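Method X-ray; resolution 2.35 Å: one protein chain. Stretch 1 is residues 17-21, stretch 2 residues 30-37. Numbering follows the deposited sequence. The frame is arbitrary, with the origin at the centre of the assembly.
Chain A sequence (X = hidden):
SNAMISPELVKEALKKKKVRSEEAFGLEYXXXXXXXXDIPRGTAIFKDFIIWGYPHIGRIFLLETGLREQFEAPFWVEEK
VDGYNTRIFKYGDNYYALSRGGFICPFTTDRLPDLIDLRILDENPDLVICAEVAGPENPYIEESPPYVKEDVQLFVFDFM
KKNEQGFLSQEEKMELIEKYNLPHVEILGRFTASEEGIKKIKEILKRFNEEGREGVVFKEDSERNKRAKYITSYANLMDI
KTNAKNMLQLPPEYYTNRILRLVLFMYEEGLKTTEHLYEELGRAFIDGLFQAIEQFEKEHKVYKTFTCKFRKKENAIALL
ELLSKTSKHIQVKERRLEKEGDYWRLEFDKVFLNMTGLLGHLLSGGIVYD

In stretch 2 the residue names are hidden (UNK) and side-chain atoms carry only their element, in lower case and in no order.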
# COMPACT_ATOMS: atom_id res chain seq x y z
N LYS A 17 17.38 3.75 21.69
CA LYS A 17 16.56 4.89 21.18
C LYS A 17 15.02 4.67 21.10
O LYS A 17 14.33 5.18 20.20
CB LYS A 17 17.15 5.45 19.87
CG LYS A 17 18.16 6.55 20.17
CD LYS A 17 19.07 6.88 19.00
CE LYS A 17 20.20 7.82 19.46
NZ LYS A 17 21.41 7.62 18.62
N LYS A 18 14.51 3.91 22.07
CA LYS A 18 13.07 3.75 22.29
C LYS A 18 12.55 4.81 23.28
O LYS A 18 11.39 5.21 23.21
CB LYS A 18 12.75 2.34 22.82
CG LYS A 18 13.16 1.17 21.93
CD LYS A 18 12.91 1.43 20.45
CE LYS A 18 12.80 0.13 19.65
NZ LYS A 18 13.41 0.26 18.28
N VAL A 19 13.41 5.24 24.21
CA VAL A 19 13.08 6.32 25.14
C VAL A 19 13.96 7.55 24.86
O VAL A 19 15.10 7.40 24.42
CB VAL A 19 13.22 5.85 26.62
CG1 VAL A 19 13.48 7.02 27.57
CG2 VAL A 19 11.99 5.08 27.03
N ARG A 20 13.41 8.75 25.08
CA ARG A 20 14.11 10.03 24.94
C ARG A 20 13.66 11.00 26.04
O ARG A 20 12.49 11.03 26.42
CB ARG A 20 13.84 10.71 23.58
CG ARG A 20 13.46 9.80 22.44
CD ARG A 20 14.02 10.23 21.10
NE ARG A 20 14.30 9.04 20.29
CZ ARG A 20 13.63 8.66 19.19
NH1 ARG A 20 12.62 9.39 18.70
NH2 ARG A 20 13.98 7.54 18.56
N SER A 21 14.58 11.82 26.52
CA SER A 21 14.24 12.86 27.47
C SER A 21 13.69 14.03 26.70
O SER A 21 14.19 14.36 25.64
CB SER A 21 15.45 13.28 28.31
OG SER A 21 16.60 13.30 27.51
N UNK A 30 11.15 11.53 30.74
CA UNK A 30 11.54 10.50 29.77
C UNK A 30 10.29 10.02 29.06
O UNK A 30 9.24 9.86 29.69
c UNK A 30 13.42 10.49 32.51
c UNK A 30 14.43 8.50 31.31
c UNK A 30 12.24 9.35 30.48
c UNK A 30 13.58 9.72 31.14
N UNK A 31 10.39 9.84 27.74
CA UNK A 31 9.23 9.52 26.90
C UNK A 31 9.47 8.29 26.05
O UNK A 31 10.46 8.22 25.32
n UNK A 31 9.35 11.38 20.98
n UNK A 31 8.51 11.79 23.07
c UNK A 31 8.95 10.68 25.96
n UNK A 31 7.43 10.36 21.59
c UNK A 31 8.42 11.18 21.89
c UNK A 31 7.76 10.47 25.03
c UNK A 31 7.53 11.68 24.16
N UNK A 32 8.57 7.32 26.14
CA UNK A 32 8.65 6.11 25.32
C UNK A 32 8.18 6.39 23.90
O UNK A 32 6.98 6.58 23.65
c UNK A 32 10.24 2.34 27.37
c UNK A 32 7.86 4.95 25.94
c UNK A 32 9.50 3.77 29.15
c UNK A 32 8.67 4.16 26.92
c UNK A 32 9.44 3.08 26.49
c UNK A 32 10.27 2.67 28.70
c UNK A 32 8.72 4.51 28.25
N UNK A 33 9.13 6.43 22.97
CA UNK A 33 8.83 6.80 21.59
C UNK A 33 8.19 5.65 20.83
O UNK A 33 7.41 5.86 19.92
c UNK A 33 10.10 7.25 20.89
c UNK A 33 9.84 7.72 19.48
n UNK A 33 10.19 6.89 18.49
o UNK A 33 9.33 8.82 19.28
N UNK A 34 8.57 4.43 21.20
CA UNK A 34 7.97 3.20 20.67
C UNK A 34 7.67 2.25 21.79
O UNK A 34 8.15 2.43 22.92
o UNK A 34 9.95 2.98 17.64
c UNK A 34 8.96 2.48 19.73
o UNK A 34 7.78 3.37 17.82
c UNK A 34 8.88 2.98 18.29
N UNK A 35 6.90 1.20 21.47
CA UNK A 35 6.77 0.04 22.33
C UNK A 35 8.15 -0.51 22.59
O UNK A 35 9.02 -0.50 21.73
c UNK A 35 5.93 -1.04 21.68
o UNK A 35 3.98 0.21 22.23
c UNK A 35 4.49 -0.64 21.48
o UNK A 35 3.85 -1.16 20.55
N UNK A 36 8.36 -0.96 23.82
CA UNK A 36 9.60 -1.63 24.18
C UNK A 36 9.33 -2.60 25.35
O UNK A 36 8.93 -2.17 26.44
c UNK A 36 12.77 -0.99 25.95
c UNK A 36 13.95 -2.57 23.97
c UNK A 36 14.62 -2.34 25.16
o UNK A 36 15.88 -2.88 25.38
c UNK A 36 14.04 -1.55 26.15
c UNK A 36 10.69 -0.61 24.55
c UNK A 36 12.07 -1.21 24.77
c UNK A 36 12.69 -2.01 23.78
N UNK A 37 9.53 -3.89 25.08
CA UNK A 37 9.42 -4.93 26.10
C UNK A 37 8.14 -4.74 26.95
O UNK A 37 8.20 -4.63 28.19
c UNK A 37 10.69 -4.95 26.99
n UNK A 37 11.12 -8.83 27.81
c UNK A 37 12.41 -6.63 27.91
c UNK A 37 12.48 -8.18 27.91
c UNK A 37 11.70 -6.07 26.64

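Position 30 carries four side-chain carbons, forked at the second, and no heteroatom. Its CB lies 3.9 Å from Val19 CG1, on the same face of the sheet as Val19 and Ser21; the fork beyond a single CB identifies Leu30. At position 31 three carbons lead to a nitrogen and then to a carbon bearing two more nitrogens, a guanidinium. The backbone here pairs with Arg20 in both directions: N of position 31 donates to Arg20 O at 2.8 Å, and Arg20 N donates to O of position 31 at 3.0 Å. This is Arg31. The two side chains share a face, with Arg20 NH1 4.5 Å from Arg31 NH2, a proximity of like charges.

Position 32 has one carbon followed by a six-carbon ring without a hydroxyl. Val19 CG2 sits over one face of this ring, 3.1 Å from its centroid and almost on its normal, a close CH-pi contact; the residue is Phe32. Position 33 has two carbons, the second carrying one oxygen and one nitrogen, a carboxamide. Its backbone N donates to Lys18 O at 2.6 Å, while its CB covers one face of the Arg20 guanidinium; this is Asn33. On its own stretch, Asn33 OD1 accepts from Arg31 NH2 at 3.1 Å, which ties the amide to Arg31; the neighbouring Arg20 guanidinium only packs against Asn33.

Position 34 shows two carbons, the second bearing two oxygens, and its CB is 4.2 Å from Lys18 CD: a short carboxylate, Asp34. Lys18 NZ stays 4.4 Å from Asp34 OD2, too far for a salt bridge. Position 35 has the same atom pattern, but its CB points away from stretch 1; this is Asp35, whose carboxylate is hydrogen-bonded elsewhere in the structure. Position 36 has one carbon and a six-carbon ring bearing an oxygen, and a ring carbon lies 3.7 Å from Lys18 CG; the residue is Tyr36, and that carbon is CD2. Position 37 is a row of four carbons ending in nitrogen, and its side chain makes no contact with stretch 1; it is Lys37.

The contact is thus a short antiparallel pairing extended by a loop. The reciprocal Arg20–Arg31 bonds fix the register, and the Asn33 to Lys18 bond continues it just past the strand on stretch 2. Alternation of side chains then separates two environments: Val19 packs against Leu30 and Phe32 on one face, while the two arginines gather around Asn33 on the other. Beyond the strands, Lys18 extends the interface along Asp34 and Tyr36, largely through its aliphatic carbons. Together the stretches bury 552 Å², summed over both sides.

Stretch 2 (30-37) LRFNDDYK
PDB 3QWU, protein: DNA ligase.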